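Local coordinates for protein peptidoglycan-N-acetylglucosamine deacetylase BC_1974 (Bacillus cereus, PDB 5N1P) that removes acetyl groups from the N-acetylglucosamine residues of peptidoglycan, using a bound metal ion such as zinc to hydrolyse the amide to the free amine and acetate, at residues K2-T7 with K178-K183; T16-N21 with Q168-V173; G72-E77 with N112-G117; L95-Y100 with Q157-M162. All coordinates share one frame; numbering follows the deposited sequence.

Contact 1: K2-T7 with K178-K183; sequences KVAYLT and KGLKEK
Ala4 and Leu180 meet across the contact, the strand's small methyl against the tip of a leucine that reaches out from the helix. Ala4 CB lies 4.0 Å from Leu180 CD1, and this pair is the apolar part of the contact. Leu180 gets there as an extended chain: its CG stands anti to the carbonyl carbon (chi1 -63°), and CD1 continues that line, anti to CA (chi2 179°). The methyl at the end of the line therefore does the touching, and the same CD1 also packs against Ile160 on the next strand. Strand 2-9 belongs to the parallel sheet of the NodB-type deacetylase fold, a deformed beta/alpha barrel. Helix 167-182, which carries Leu180, covers this sheet as the crossover between strands 157-163 and 185-187, both of them parallel partners of strand 2-9. Phe187 of strand 185-187 touches both Ala4 and Leu180 and so extends the apolar layer. Towards the start of the strand the chemistry turns polar. Lys2 stretches across to the end of the helix, bending at chi3 (120°) to bring its ammonium beside the carbonyl of Lys183. The hydrogen bond from Lys2 NZ to Lys183 O is weak at 3.5 Å, and Lys2 CD is almost as near, 3.7 Å from that Lys183 O, so the aliphatic chain lies alongside the oxygen as well. Lys183 sends its own ammonium elsewhere, to the carbonyl oxygens of Leu150 and Ala153. The two ammonium groups stay apart, with Lys2 NZ 6.2 Å from Lys183 NZ.

Contact 2: T16-N21 with Q168-V173; sequences TAELLN and QSVAAV
Helix 16-21 and helix 168-173 run side by side in nearly the same direction, with 9° between their axes and a closest axial approach of 9.8 Å. The backbones come nearest at Leu19 and Val170, whose CA atoms are 5.8 Å apart. Each helix is held by its own backbone bonds, and those of the second segment are partly of the i to i+3 kind, from Ala172 N to Ser169 O and from Val173 N to Val170 O. Leu19 spans the interface with two different parts of its side chain. Low down, its CB meets Val170 CG1 at 4.0 Å. Further out, Leu19 CD1 packs on Val173 CG2 at 3.8 Å, the two side chains crossing at about a right angle one helical turn further along. With CG anti to the backbone N (chi1 174°) and chi2 at 58°, CD1 is the methyl that reaches Val173. Val170 points at the facing helix and uses one methyl for two neighbours: besides Leu19, its CG1 brushes the aliphatic CG of Glu18 at 4.3 Å, where the interface reaches solvent. Beneath the helices, Phe8 of strand 2-9 touches both Leu19 and Val173, so the pair sits directly on the central parallel sheet of this barrel-like NodB domain. Helix 43-51 packs on the far flank of helix 16-25 through Ala17 and Leu20, while helix 138-152 meets helix 167-182 at Gln168 and Ala171, placing the contact within a row of helices outside the sheet.

Contact 3: G72-E77 with N112-G117; sequences GEYVNE and NKVVEG
Val75 pushes its CG2 methyl into the facing helix, lying 3.7 Å from Lys113 CB and equally 3.7 Å from the backbone atom Val114 N. The methyl stands anti to its own carbonyl carbon while CG1 is anti to the backbone N (chi1 178°), an arrangement that leaves Val75 CG1 4.2 Å from Lys113 O. Val75 CG2 also meets Val114 CG2 at 3.9 Å. That same Val114 methyl turns to a second neighbour, the Tyr74 ring, which it approaches obliquely with CE1 of Tyr74 at 3.9 Å. Helices 74-89 and 108-116 are thus joined on the outside of the deformed barrel, where helix 108-116 belongs to a beta-alpha-beta unit linking the parallel strands 95-96 and 120-121. Val121 of the latter strand packs on both Tyr74 and Val114. With chi1 at -173° the tyrosine ring is swung inward, and its hydroxyl hydrogen-bonds to Thr96 OG1 beneath the helices. Of the Lys113 side chain it is CB that touches, and the end of the chain leads away. On the other flank of helix 74-89, Asn76 ND2 gives a nearly straight hydrogen bond of 2.9 Å to Glu73 OE1, meeting that oxygen from above the carboxylate plane.

Contact 4: L95-Y100 with Q157-M162; sequences LTRPPY and QEVILM. With 8GK (~{N}-oxidanylnaphthalene-1-carboxamide), chain E.
Arg97 NH1 is gripped by two oxygens, in a salt bridge to Asp9 OD1 and a hydrogen bond to Thr7 OG1, while Leu161 CD1 presses on it at 3.4 Å. Arg97 opens the Arg-Pro-Pro-Tyr sequence that corresponds to the third conserved motif of the NodB (CE4) deacetylases, and strand 157-163 walls the active site from the other side. The arginine bends at chi2 (77°) and chi3 (50°), and NE bonds to the carbonyl of Trp122, so the guanidinium is fixed from several directions. Val159 arrives head-on, its CG1 at the guanidinium edge, 3.7 Å from Arg97 NH2; Leu161 comes in obliquely. Asp9 is the probable catalytic base, which makes Arg97 a second-shell residue that holds it in place. The carbonyl of Arg97 does similar duty for His59, a zinc ligand, by accepting from its ND1. Farther along the loop, Tyr100 N donates to O12 of the bound hydroxamate 8GK at 3.0 Å and 168°, consistent with an oxyanion-holding role for this amide, as in relatives. The Tyr100 ring lies obliquely against the naphthalene, CE1 being 3.3 Å from 8GK C10. Leu161 CD1, already against Arg97, also reaches 8GK N13 at 4.1 Å.

How the contacts relate
Contact 4 lies deepest, about 5 Å from the chain's centre, and is built on charge and ligand binding; contacts 2 and 3 are apolar helix-to-helix packing, while contact 1 sets a strand on a helix and mixes an apolar pair with a weak lysine–carbonyl bond. Contacts 1 and 2 share helix 167-182. Contact 2 is buried, whereas contacts 1 and 3 are only partly so, with lysines at their margins. Contacts 1 and 4 join through neighbouring strands, where Thr7 OG1 bonds to Ile160 O. Met162 links contact 4 to contact 2, and the succession of helix 74-89, strand 95-96 and helix 108-116 ties it to contact 3, across the chain's centre from contacts 1 and 2.

Contact 1: K2-T7 with K178-K183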
loop_
_atom_site.group_PDB
_atom_site.type_symbol
_atom_site.label_atom_id
_atom_site.label_comp_id
_atom_site.label_asym_id
_atom_site.label_seq_id
_atom_site.Cartn_x
_atom_site.Cartn_y
_atom_site.Cartn_z
ATOM N N LYS A 2 10.810 15.671 -6.021
ATOM C CA LYS A 2 10.102 14.492 -6.498
ATOM C C LYS A 2 9.964 13.493 -5.351
ATOM O O LYS A 2 10.941 13.183 -4.673
ATOM C CB LYS A 2 10.839 13.847 -7.674
ATOM C CG LYS A 2 10.724 14.589 -8.998
ATOM C CD LYS A 2 11.667 13.980 -10.022
ATOM C CE LYS A 2 10.909 13.449 -11.231
ATOM N NZ LYS A 2 11.759 12.563 -12.085
ATOM N N VAL A 3 8.752 12.998 -5.122
ATOM C CA VAL A 3 8.549 12.016 -4.062
ATOM C C VAL A 3 7.952 10.721 -4.606
ATOM O O VAL A 3 6.978 10.742 -5.363
ATOM C CB VAL A 3 7.633 12.563 -2.943
ATOM C CG1 VAL A 3 7.502 11.543 -1.808
ATOM C CG2 VAL A 3 8.175 13.889 -2.418
ATOM N N ALA A 4 8.557 9.601 -4.221
ATOM C CA ALA A 4 8.048 8.280 -4.567
ATOM C C ALA A 4 7.421 7.654 -3.339
ATOM O O ALA A 4 8.044 7.588 -2.278
ATOM C CB ALA A 4 9.164 7.386 -5.110
ATOM N N TYR A 5 6.185 7.196 -3.490
ATOM C CA TYR A 5 5.479 6.520 -2.412
ATOM C C TYR A 5 5.387 5.032 -2.694
ATOM O O TYR A 5 4.521 4.583 -3.458
ATOM C CB TYR A 5 4.076 7.103 -2.236
ATOM C CG TYR A 5 4.060 8.558 -1.842
ATOM C CD1 TYR A 5 3.970 8.932 -0.505
ATOM C CD2 TYR A 5 4.130 9.564 -2.810
ATOM C CE1 TYR A 5 3.961 10.264 -0.140
ATOM C CE2 TYR A 5 4.116 10.898 -2.452
ATOM C CZ TYR A 5 4.027 11.239 -1.112
ATOM O OH TYR A 5 4.016 12.562 -0.745
ATOM N N LEU A 6 6.305 4.270 -2.118
ATOM C CA LEU A 6 6.236 2.826 -2.222
ATOM C C LEU A 6 5.085 2.359 -1.362
ATOM O O LEU A 6 5.001 2.733 -0.191
ATOM C CB LEU A 6 7.525 2.167 -1.752
ATOM C CG LEU A 6 8.731 2.151 -2.677
ATOM C CD1 LEU A 6 9.922 1.550 -1.961
ATOM C CD2 LEU A 6 8.399 1.358 -3.940
ATOM N N THR A 7 4.201 1.549 -1.922
ATOM C CA THR A 7 3.093 1.006 -1.128
ATOM C C THR A 7 3.051 -0.512 -1.251
ATOM O O THR A 7 3.273 -1.076 -2.331
ATOM C CB THR A 7 1.708 1.602 -1.527
ATOM O OG1 THR A 7 1.296 1.119 -2.822
ATOM C CG2 THR A 7 1.757 3.139 -1.533
ATOM N N LYS A 178 17.406 2.378 -5.636
ATOM C CA LYS A 178 18.558 2.911 -6.359
ATOM C C LYS A 178 18.147 3.633 -7.638
ATOM O O LYS A 178 18.575 4.757 -7.900
ATOM C CB LYS A 178 19.533 1.782 -6.690
ATOM C CG LYS A 178 20.802 2.246 -7.390
ATOM C CD LYS A 178 21.714 1.075 -7.698
ATOM C CE LYS A 178 23.070 1.556 -8.200
ATOM N NZ LYS A 178 23.951 0.417 -8.568
ATOM N N GLY A 179 17.312 2.979 -8.436
ATOM C CA GLY A 179 16.864 3.546 -9.692
ATOM C C GLY A 179 16.096 4.847 -9.546
ATOM O O GLY A 179 16.214 5.735 -10.385
ATOM N N LEU A 180 15.301 4.972 -8.488
ATOM C CA LEU A 180 14.526 6.193 -8.310
ATOM C C LEU A 180 15.319 7.315 -7.640
ATOM O O LEU A 180 15.081 8.489 -7.925
ATOM C CB LEU A 180 13.252 5.903 -7.511
ATOM C CG LEU A 180 12.291 4.940 -8.207
ATOM C CD1 LEU A 180 11.061 4.685 -7.351
ATOM C CD2 LEU A 180 11.894 5.476 -9.570
ATOM N N LYS A 181 16.243 6.963 -6.749
ATOM C CA LYS A 181 17.101 7.962 -6.103
ATOM C C LYS A 181 17.945 8.681 -7.140
ATOM O O LYS A 181 18.172 9.889 -7.049
ATOM C CB LYS A 181 18.012 7.322 -5.051
ATOM C CG LYS A 181 17.303 6.924 -3.763
ATOM C CD LYS A 181 18.280 6.413 -2.712
ATOM C CE LYS A 181 17.547 5.961 -1.453
ATOM N NZ LYS A 181 18.483 5.488 -0.395
ATOM N N GLU A 182 18.395 7.917 -8.129
ATOM C CA GLU A 182 19.203 8.451 -9.215
ATOM C C GLU A 182 18.408 9.467 -10.019
ATOM O O GLU A 182 18.973 10.409 -10.577
ATOM C CB GLU A 182 19.699 7.317 -10.115
ATOM C CG GLU A 182 20.986 6.669 -9.627
ATOM C CD GLU A 182 21.205 5.282 -10.207
ATOM O OE1 GLU A 182 20.439 4.886 -11.109
ATOM O OE2 GLU A 182 22.155 4.596 -9.770
ATOM N N LYS A 183 17.090 9.288 -10.059
ATOM C CA LYS A 183 16.231 10.190 -10.815
ATOM C C LYS A 183 15.639 11.284 -9.947
ATOM O O LYS A 183 14.707 11.975 -10.354
ATOM C CB LYS A 183 15.125 9.414 -11.501
ATOM C CG LYS A 183 15.647 8.233 -12.268
ATOM C CD LYS A 183 14.529 7.286 -12.620
ATOM C CE LYS A 183 13.524 7.937 -13.542
ATOM N NZ LYS A 183 12.764 6.900 -14.283
#

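Contact 2: T16-N21 with Q168-V173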
loop_
_atom_site.group_PDB
_atom_site.type_symbol
_atom_site.label_atom_id
_atom_site.label_comp_id
_atom_site.label_asym_id
_atom_site.label_seq_id
_atom_site.Cartn_x
_atom_site.Cartn_y
_atom_site.Cartn_z
ATOM N N THR A 16 8.011 -9.588 5.368
ATOM C CA THR A 16 7.859 -8.189 5.759
ATOM C C THR A 16 9.012 -7.686 6.623
ATOM O O THR A 16 9.459 -6.547 6.473
ATOM C CB THR A 16 6.506 -7.998 6.474
ATOM O OG1 THR A 16 5.470 -8.353 5.553
ATOM C CG2 THR A 16 6.307 -6.552 6.910
ATOM N N ALA A 17 9.511 -8.525 7.524
ATOM C CA ALA A 17 10.630 -8.118 8.360
ATOM C C ALA A 17 11.856 -7.810 7.489
ATOM O O ALA A 17 12.545 -6.811 7.697
ATOM C CB ALA A 17 10.949 -9.200 9.400
ATOM N N GLU A 18 12.112 -8.654 6.495
ATOM C CA GLU A 18 13.215 -8.413 5.575
ATOM C C GLU A 18 13.033 -7.110 4.794
ATOM O O GLU A 18 13.983 -6.343 4.612
ATOM C CB GLU A 18 13.365 -9.577 4.598
ATOM C CG GLU A 18 14.476 -9.361 3.586
ATOM C CD GLU A 18 14.733 -10.586 2.744
ATOM O OE1 GLU A 18 14.022 -11.594 2.948
ATOM O OE2 GLU A 18 15.644 -10.539 1.886
ATOM N N LEU A 19 11.812 -6.863 4.333
ATOM C CA LEU A 19 11.521 -5.613 3.650
ATOM C C LEU A 19 11.801 -4.408 4.549
ATOM O O LEU A 19 12.419 -3.436 4.122
ATOM C CB LEU A 19 10.066 -5.590 3.177
ATOM C CG LEU A 19 9.592 -4.271 2.566
ATOM C CD1 LEU A 19 10.443 -3.865 1.353
ATOM C CD2 LEU A 19 8.123 -4.396 2.168
ATOM N N LEU A 20 11.345 -4.476 5.793
ATOM C CA LEU A 20 11.568 -3.388 6.736
ATOM C C LEU A 20 13.048 -3.121 6.949
ATOM O O LEU A 20 13.466 -1.967 7.054
ATOM C CB LEU A 20 10.888 -3.695 8.069
ATOM C CG LEU A 20 9.367 -3.572 7.997
ATOM C CD1 LEU A 20 8.740 -4.131 9.255
ATOM C CD2 LEU A 20 8.973 -2.109 7.805
ATOM N N ASN A 21 13.844 -4.182 6.998
ATOM C CA ASN A 21 15.284 -4.028 7.165
ATOM C C ASN A 21 15.900 -3.369 5.936
ATOM O O ASN A 21 16.771 -2.511 6.051
ATOM C CB ASN A 21 15.935 -5.378 7.447
ATOM C CG ASN A 21 15.511 -5.957 8.787
ATOM O OD1 ASN A 21 15.117 -5.221 9.694
ATOM N ND2 ASN A 21 15.585 -7.277 8.917
ATOM N N GLN A 168 9.492 -12.024 -4.670
ATOM C CA GLN A 168 10.111 -11.313 -5.782
ATOM C C GLN A 168 9.900 -9.801 -5.663
ATOM O O GLN A 168 10.729 -9.022 -6.124
ATOM C CB GLN A 168 9.592 -11.846 -7.127
ATOM C CG GLN A 168 8.160 -11.492 -7.479
ATOM C CD GLN A 168 7.130 -12.459 -6.928
ATOM O OE1 GLN A 168 7.422 -13.265 -6.043
ATOM N NE2 GLN A 168 5.912 -12.392 -7.468
ATOM N N SER A 169 8.799 -9.391 -5.034
ATOM C CA SER A 169 8.528 -7.977 -4.804
ATOM C C SER A 169 9.519 -7.391 -3.819
ATOM O O SER A 169 10.109 -6.342 -4.048
ATOM C CB SER A 169 7.104 -7.784 -4.271
ATOM O OG SER A 169 6.177 -8.479 -5.082
ATOM N N VAL A 170 9.690 -8.076 -2.701
ATOM C CA VAL A 170 10.632 -7.617 -1.692
ATOM C C VAL A 170 12.062 -7.566 -2.262
ATOM O O VAL A 170 12.824 -6.620 -2.000
ATOM C CB VAL A 170 10.534 -8.520 -0.439
ATOM C CG1 VAL A 170 11.627 -8.168 0.572
ATOM C CG2 VAL A 170 9.146 -8.380 0.168
ATOM N N ALA A 171 12.413 -8.542 -3.094
ATOM C CA ALA A 171 13.741 -8.586 -3.696
ATOM C C ALA A 171 13.982 -7.456 -4.706
ATOM O O ALA A 171 15.119 -7.098 -4.996
ATOM C CB ALA A 171 13.957 -9.930 -4.366
ATOM N N ALA A 172 12.899 -6.899 -5.234
ATOM C CA ALA A 172 13.014 -5.857 -6.240
ATOM C C ALA A 172 13.289 -4.497 -5.609
ATOM O O ALA A 172 13.731 -3.571 -6.283
ATOM C CB ALA A 172 11.728 -5.795 -7.088
ATOM N N VAL A 173 13.033 -4.375 -4.313
ATOM C CA VAL A 173 13.050 -3.059 -3.694
ATOM C C VAL A 173 14.435 -2.365 -3.713
ATOM O O VAL A 173 14.498 -1.178 -4.028
ATOM C CB VAL A 173 12.472 -3.150 -2.267
ATOM C CG1 VAL A 173 12.686 -1.856 -1.507
ATOM C CG2 VAL A 173 10.987 -3.422 -2.377
#

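Contact 3: G72-E77 with N112-G117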
loop_
_atom_site.group_PDB
_atom_site.type_symbol
_atom_site.label_atom_id
_atom_site.label_comp_id
_atom_site.label_asym_id
_atom_site.label_seq_id
_atom_site.Cartn_x
_atom_site.Cartn_y
_atom_site.Cartn_z
ATOM N N GLY A 72 -21.692 -3.923 -0.758
ATOM C CA GLY A 72 -21.476 -2.636 -0.114
ATOM C C GLY A 72 -20.832 -2.638 1.262
ATOM O O GLY A 72 -21.063 -1.731 2.059
ATOM N N GLU A 73 -20.010 -3.641 1.543
ATOM C CA GLU A 73 -19.393 -3.746 2.871
ATOM C C GLU A 73 -18.064 -3.013 3.025
ATOM O O GLU A 73 -17.441 -3.111 4.083
ATOM C CB GLU A 73 -19.180 -5.218 3.244
ATOM C CG GLU A 73 -20.473 -6.007 3.418
ATOM C CD GLU A 73 -21.304 -5.510 4.584
ATOM O OE1 GLU A 73 -20.713 -5.016 5.569
ATOM O OE2 GLU A 73 -22.547 -5.617 4.519
ATOM N N TYR A 74 -17.636 -2.281 1.990
ATOM C CA TYR A 74 -16.316 -1.641 1.987
ATOM C C TYR A 74 -16.026 -0.859 3.264
ATOM O O TYR A 74 -15.004 -1.081 3.925
ATOM C CB TYR A 74 -16.187 -0.694 0.790
ATOM C CG TYR A 74 -14.792 -0.114 0.620
ATOM C CD1 TYR A 74 -14.432 1.099 1.211
ATOM C CD2 TYR A 74 -13.840 -0.791 -0.125
ATOM C CE1 TYR A 74 -13.138 1.623 1.049
ATOM C CE2 TYR A 74 -12.566 -0.283 -0.298
ATOM C CZ TYR A 74 -12.221 0.925 0.284
ATOM O OH TYR A 74 -10.946 1.418 0.106
ATOM N N VAL A 75 -16.915 0.065 3.613
ATOM C CA VAL A 75 -16.608 0.922 4.754
ATOM C C VAL A 75 -16.661 0.122 6.059
ATOM O O VAL A 75 -15.805 0.309 6.929
ATOM C CB VAL A 75 -17.542 2.140 4.822
ATOM C CG1 VAL A 75 -17.211 2.982 6.046
ATOM C CG2 VAL A 75 -17.384 2.980 3.558
ATOM N N ASN A 76 -17.617 -0.794 6.180
ATOM C CA ASN A 76 -17.675 -1.640 7.375
ATOM C C ASN A 76 -16.372 -2.429 7.566
ATOM O O ASN A 76 -15.837 -2.495 8.678
ATOM C CB ASN A 76 -18.870 -2.596 7.310
ATOM C CG ASN A 76 -20.194 -1.875 7.394
ATOM O OD1 ASN A 76 -20.280 -0.794 7.973
ATOM N ND2 ASN A 76 -21.240 -2.471 6.823
ATOM N N GLU A 77 -15.857 -3.020 6.492
ATOM C CA GLU A 77 -14.622 -3.791 6.596
ATOM C C GLU A 77 -13.440 -2.912 6.935
ATOM O O GLU A 77 -12.570 -3.303 7.710
ATOM C CB GLU A 77 -14.324 -4.538 5.301
ATOM C CG GLU A 77 -15.267 -5.711 5.069
ATOM C CD GLU A 77 -14.666 -6.762 4.149
ATOM O OE1 GLU A 77 -13.425 -6.808 4.013
ATOM O OE2 GLU A 77 -15.437 -7.563 3.576
ATOM N N ASN A 112 -19.430 8.257 -1.106
ATOM C CA ASN A 112 -20.040 9.086 -0.064
ATOM C C ASN A 112 -19.882 8.468 1.322
ATOM O O ASN A 112 -19.566 9.165 2.286
ATOM C CB ASN A 112 -21.518 9.326 -0.361
ATOM C CG ASN A 112 -21.723 10.314 -1.474
ATOM O OD1 ASN A 112 -20.839 11.118 -1.767
ATOM N ND2 ASN A 112 -22.894 10.272 -2.098
ATOM N N LYS A 113 -20.082 7.157 1.414
ATOM C CA LYS A 113 -19.933 6.468 2.693
ATOM C C LYS A 113 -18.497 6.554 3.202
ATOM O O LYS A 113 -18.260 6.701 4.403
ATOM C CB LYS A 113 -20.362 5.004 2.572
ATOM C CG LYS A 113 -21.855 4.806 2.372
ATOM C CD LYS A 113 -22.254 3.360 2.623
ATOM C CE LYS A 113 -23.763 3.176 2.518
ATOM N NZ LYS A 113 -24.490 4.106 3.419
ATOM N N VAL A 114 -17.542 6.464 2.284
ATOM C CA VAL A 114 -16.131 6.606 2.632
ATOM C C VAL A 114 -15.870 7.968 3.258
ATOM O O VAL A 114 -15.285 8.062 4.347
ATOM C CB VAL A 114 -15.231 6.415 1.380
ATOM C CG1 VAL A 114 -13.816 6.943 1.614
ATOM C CG2 VAL A 114 -15.208 4.956 0.973
ATOM N N VAL A 115 -16.329 9.017 2.575
ATOM C CA VAL A 115 -16.109 10.382 3.033
ATOM C C VAL A 115 -16.797 10.593 4.377
ATOM O O VAL A 115 -16.203 11.146 5.307
ATOM C CB VAL A 115 -16.622 11.411 1.993
ATOM C CG1 VAL A 115 -16.513 12.835 2.528
ATOM C CG2 VAL A 115 -15.852 11.262 0.680
ATOM N N GLU A 116 -18.031 10.110 4.484
ATOM C CA GLU A 116 -18.827 10.287 5.698
ATOM C C GLU A 116 -18.224 9.531 6.887
ATOM O O GLU A 116 -18.417 9.914 8.040
ATOM C CB GLU A 116 -20.277 9.840 5.458
ATOM C CG GLU A 116 -21.077 10.806 4.586
ATOM C CD GLU A 116 -22.227 10.140 3.826
ATOM O OE1 GLU A 116 -22.559 8.970 4.116
ATOM O OE2 GLU A 116 -22.794 10.794 2.922
ATOM N N GLY A 117 -17.500 8.461 6.595
ATOM C CA GLY A 117 -16.852 7.670 7.623
ATOM C C GLY A 117 -15.488 8.193 8.030
ATOM O O GLY A 117 -14.859 7.638 8.926
#

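Contact 4: L95-Y100 with Q157-M162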
loop_
_atom_site.group_PDB
_atom_site.type_symbol
_atom_site.label_atom_id
_atom_site.label_comp_id
_atom_site.label_asym_id
_atom_site.label_seq_id
_atom_site.Cartn_x
_atom_site.Cartn_y
_atom_site.Cartn_z
ATOM N N LEU A 95 -6.381 6.160 5.977
ATOM C CA LEU A 95 -6.202 5.825 4.562
ATOM C C LEU A 95 -6.480 4.358 4.270
ATOM O O LEU A 95 -5.973 3.459 4.945
ATOM C CB LEU A 95 -4.787 6.190 4.104
ATOM C CG LEU A 95 -4.537 6.063 2.596
ATOM C CD1 LEU A 95 -5.402 7.059 1.809
ATOM C CD2 LEU A 95 -3.048 6.267 2.327
ATOM N N THR A 96 -7.295 4.124 3.247
ATOM C CA THR A 96 -7.614 2.791 2.781
ATOM C C THR A 96 -7.111 2.619 1.345
ATOM O O THR A 96 -7.002 3.582 0.593
ATOM C CB THR A 96 -9.134 2.516 2.811
ATOM O OG1 THR A 96 -9.785 3.289 1.785
ATOM C CG2 THR A 96 -9.707 2.904 4.158
ATOM N N ARG A 97 -6.785 1.382 1.010
ATOM C CA ARG A 97 -6.422 0.986 -0.358
ATOM C C ARG A 97 -7.436 -0.070 -0.788
ATOM O O ARG A 97 -7.545 -1.123 -0.165
ATOM C CB ARG A 97 -4.979 0.466 -0.372
ATOM C CG ARG A 97 -4.568 -0.514 -1.464
ATOM C CD ARG A 97 -4.316 0.133 -2.822
ATOM N NE ARG A 97 -3.439 1.300 -2.887
ATOM C CZ ARG A 97 -2.106 1.271 -2.939
ATOM N NH1 ARG A 97 -1.446 0.124 -2.808
ATOM N NH2 ARG A 97 -1.420 2.407 -3.067
ATOM N N PRO A 98 -8.226 0.221 -1.834
ATOM C CA PRO A 98 -9.266 -0.749 -2.205
ATOM C C PRO A 98 -8.692 -2.014 -2.821
ATOM O O PRO A 98 -7.897 -1.940 -3.756
ATOM C CB PRO A 98 -10.112 -0.010 -3.262
ATOM C CG PRO A 98 -9.714 1.427 -3.165
ATOM C CD PRO A 98 -8.300 1.464 -2.625
ATOM N N PRO A 99 -9.105 -3.178 -2.311
ATOM C CA PRO A 99 -8.789 -4.383 -3.068
ATOM C C PRO A 99 -9.309 -4.264 -4.508
ATOM O O PRO A 99 -10.440 -3.833 -4.717
ATOM C CB PRO A 99 -9.520 -5.473 -2.293
ATOM C CG PRO A 99 -9.517 -4.977 -0.875
ATOM C CD PRO A 99 -9.696 -3.482 -0.996
ATOM N N TYR A 100 -8.469 -4.626 -5.473
ATOM C CA TYR A 100 -8.782 -4.561 -6.908
ATOM C C TYR A 100 -8.896 -3.126 -7.426
ATOM O O TYR A 100 -9.286 -2.904 -8.580
ATOM C CB TYR A 100 -10.058 -5.360 -7.238
ATOM C CG TYR A 100 -10.000 -6.741 -6.636
ATOM C CD1 TYR A 100 -9.160 -7.723 -7.169
ATOM C CD2 TYR A 100 -10.733 -7.051 -5.507
ATOM C CE1 TYR A 100 -9.083 -8.984 -6.591
ATOM C CE2 TYR A 100 -10.656 -8.300 -4.926
ATOM C CZ TYR A 100 -9.828 -9.259 -5.469
ATOM O OH TYR A 100 -9.752 -10.497 -4.865
ATOM N N GLN A 157 5.108 13.216 -8.325
ATOM C CA GLN A 157 4.620 12.263 -7.328
ATOM C C GLN A 157 4.218 10.962 -8.002
ATOM O O GLN A 157 3.446 10.966 -8.960
ATOM C CB GLN A 157 3.429 12.827 -6.558
ATOM C CG GLN A 157 3.725 14.080 -5.773
ATOM C CD GLN A 157 2.722 15.171 -6.060
ATOM O OE1 GLN A 157 2.742 15.776 -7.134
ATOM N NE2 GLN A 157 1.831 15.423 -5.107
ATOM N N GLU A 158 4.759 9.851 -7.514
ATOM C CA GLU A 158 4.367 8.542 -8.009
ATOM C C GLU A 158 4.011 7.647 -6.839
ATOM O O GLU A 158 4.712 7.633 -5.825
ATOM C CB GLU A 158 5.483 7.898 -8.827
ATOM C CG GLU A 158 5.863 8.663 -10.096
ATOM C CD GLU A 158 4.941 8.374 -11.275
ATOM O OE1 GLU A 158 3.896 7.716 -11.093
ATOM O OE2 GLU A 158 5.263 8.810 -12.402
ATOM N N VAL A 159 2.914 6.911 -6.972
ATOM C CA VAL A 159 2.485 5.962 -5.945
ATOM C C VAL A 159 2.594 4.571 -6.529
ATOM O O VAL A 159 1.936 4.255 -7.513
ATOM C CB VAL A 159 1.048 6.238 -5.479
ATOM C CG1 VAL A 159 0.593 5.193 -4.455
ATOM C CG2 VAL A 159 0.954 7.653 -4.919
ATOM N N ILE A 160 3.459 3.752 -5.943
ATOM C CA ILE A 160 3.844 2.488 -6.553
ATOM C C ILE A 160 3.191 1.293 -5.860
ATOM O O ILE A 160 3.348 1.112 -4.650
ATOM C CB ILE A 160 5.367 2.319 -6.518
ATOM C CG1 ILE A 160 6.031 3.492 -7.249
ATOM C CG2 ILE A 160 5.759 0.982 -7.123
ATOM C CD1 ILE A 160 7.465 3.714 -6.839
ATOM N N LEU A 161 2.477 0.475 -6.629
ATOM C CA LEU A 161 1.795 -0.705 -6.106
ATOM C C LEU A 161 2.694 -1.931 -6.110
ATOM O O LEU A 161 3.129 -2.397 -7.174
ATOM C CB LEU A 161 0.526 -1.014 -6.919
ATOM C CG LEU A 161 -0.161 -2.336 -6.560
ATOM C CD1 LEU A 161 -0.739 -2.314 -5.134
ATOM C CD2 LEU A 161 -1.240 -2.698 -7.583
ATOM N N MET A 162 2.963 -2.438 -4.910
ATOM C CA MET A 162 3.676 -3.691 -4.730
ATOM C C MET A 162 2.990 -4.511 -3.636
ATOM O O MET A 162 2.062 -4.039 -2.976
ATOM C CB MET A 162 5.143 -3.446 -4.372
ATOM C CG MET A 162 5.862 -2.678 -5.442
ATOM S SD MET A 162 7.591 -2.410 -5.087
ATOM C CE MET A 162 8.219 -4.065 -5.349
HETATM C C1 8GK E . -4.978 -5.291 -5.049
HETATM C C2 8GK E . -5.295 -5.396 -6.504
HETATM C C3 8GK E . -5.564 -6.652 -7.029
HETATM C C4 8GK E . -5.882 -6.781 -8.377
HETATM C C5 8GK E . -5.943 -5.654 -9.197
HETATM C C6 8GK E . -5.677 -4.396 -8.667
HETATM C C7 8GK E . -5.357 -4.270 -7.317
HETATM C C8 8GK E . -6.141 -8.044 -8.890
HETATM C C9 8GK E . -6.082 -9.173 -8.076
HETATM C C10 8GK E . -5.760 -9.040 -6.729
HETATM C C11 8GK E . -5.506 -7.777 -6.212
HETATM O O12 8GK E . -5.881 -5.541 -4.275
HETATM N N13 8GK E . -3.759 -4.977 -4.615
HETATM O O14 8GK E . -3.343 -5.558 -3.418
#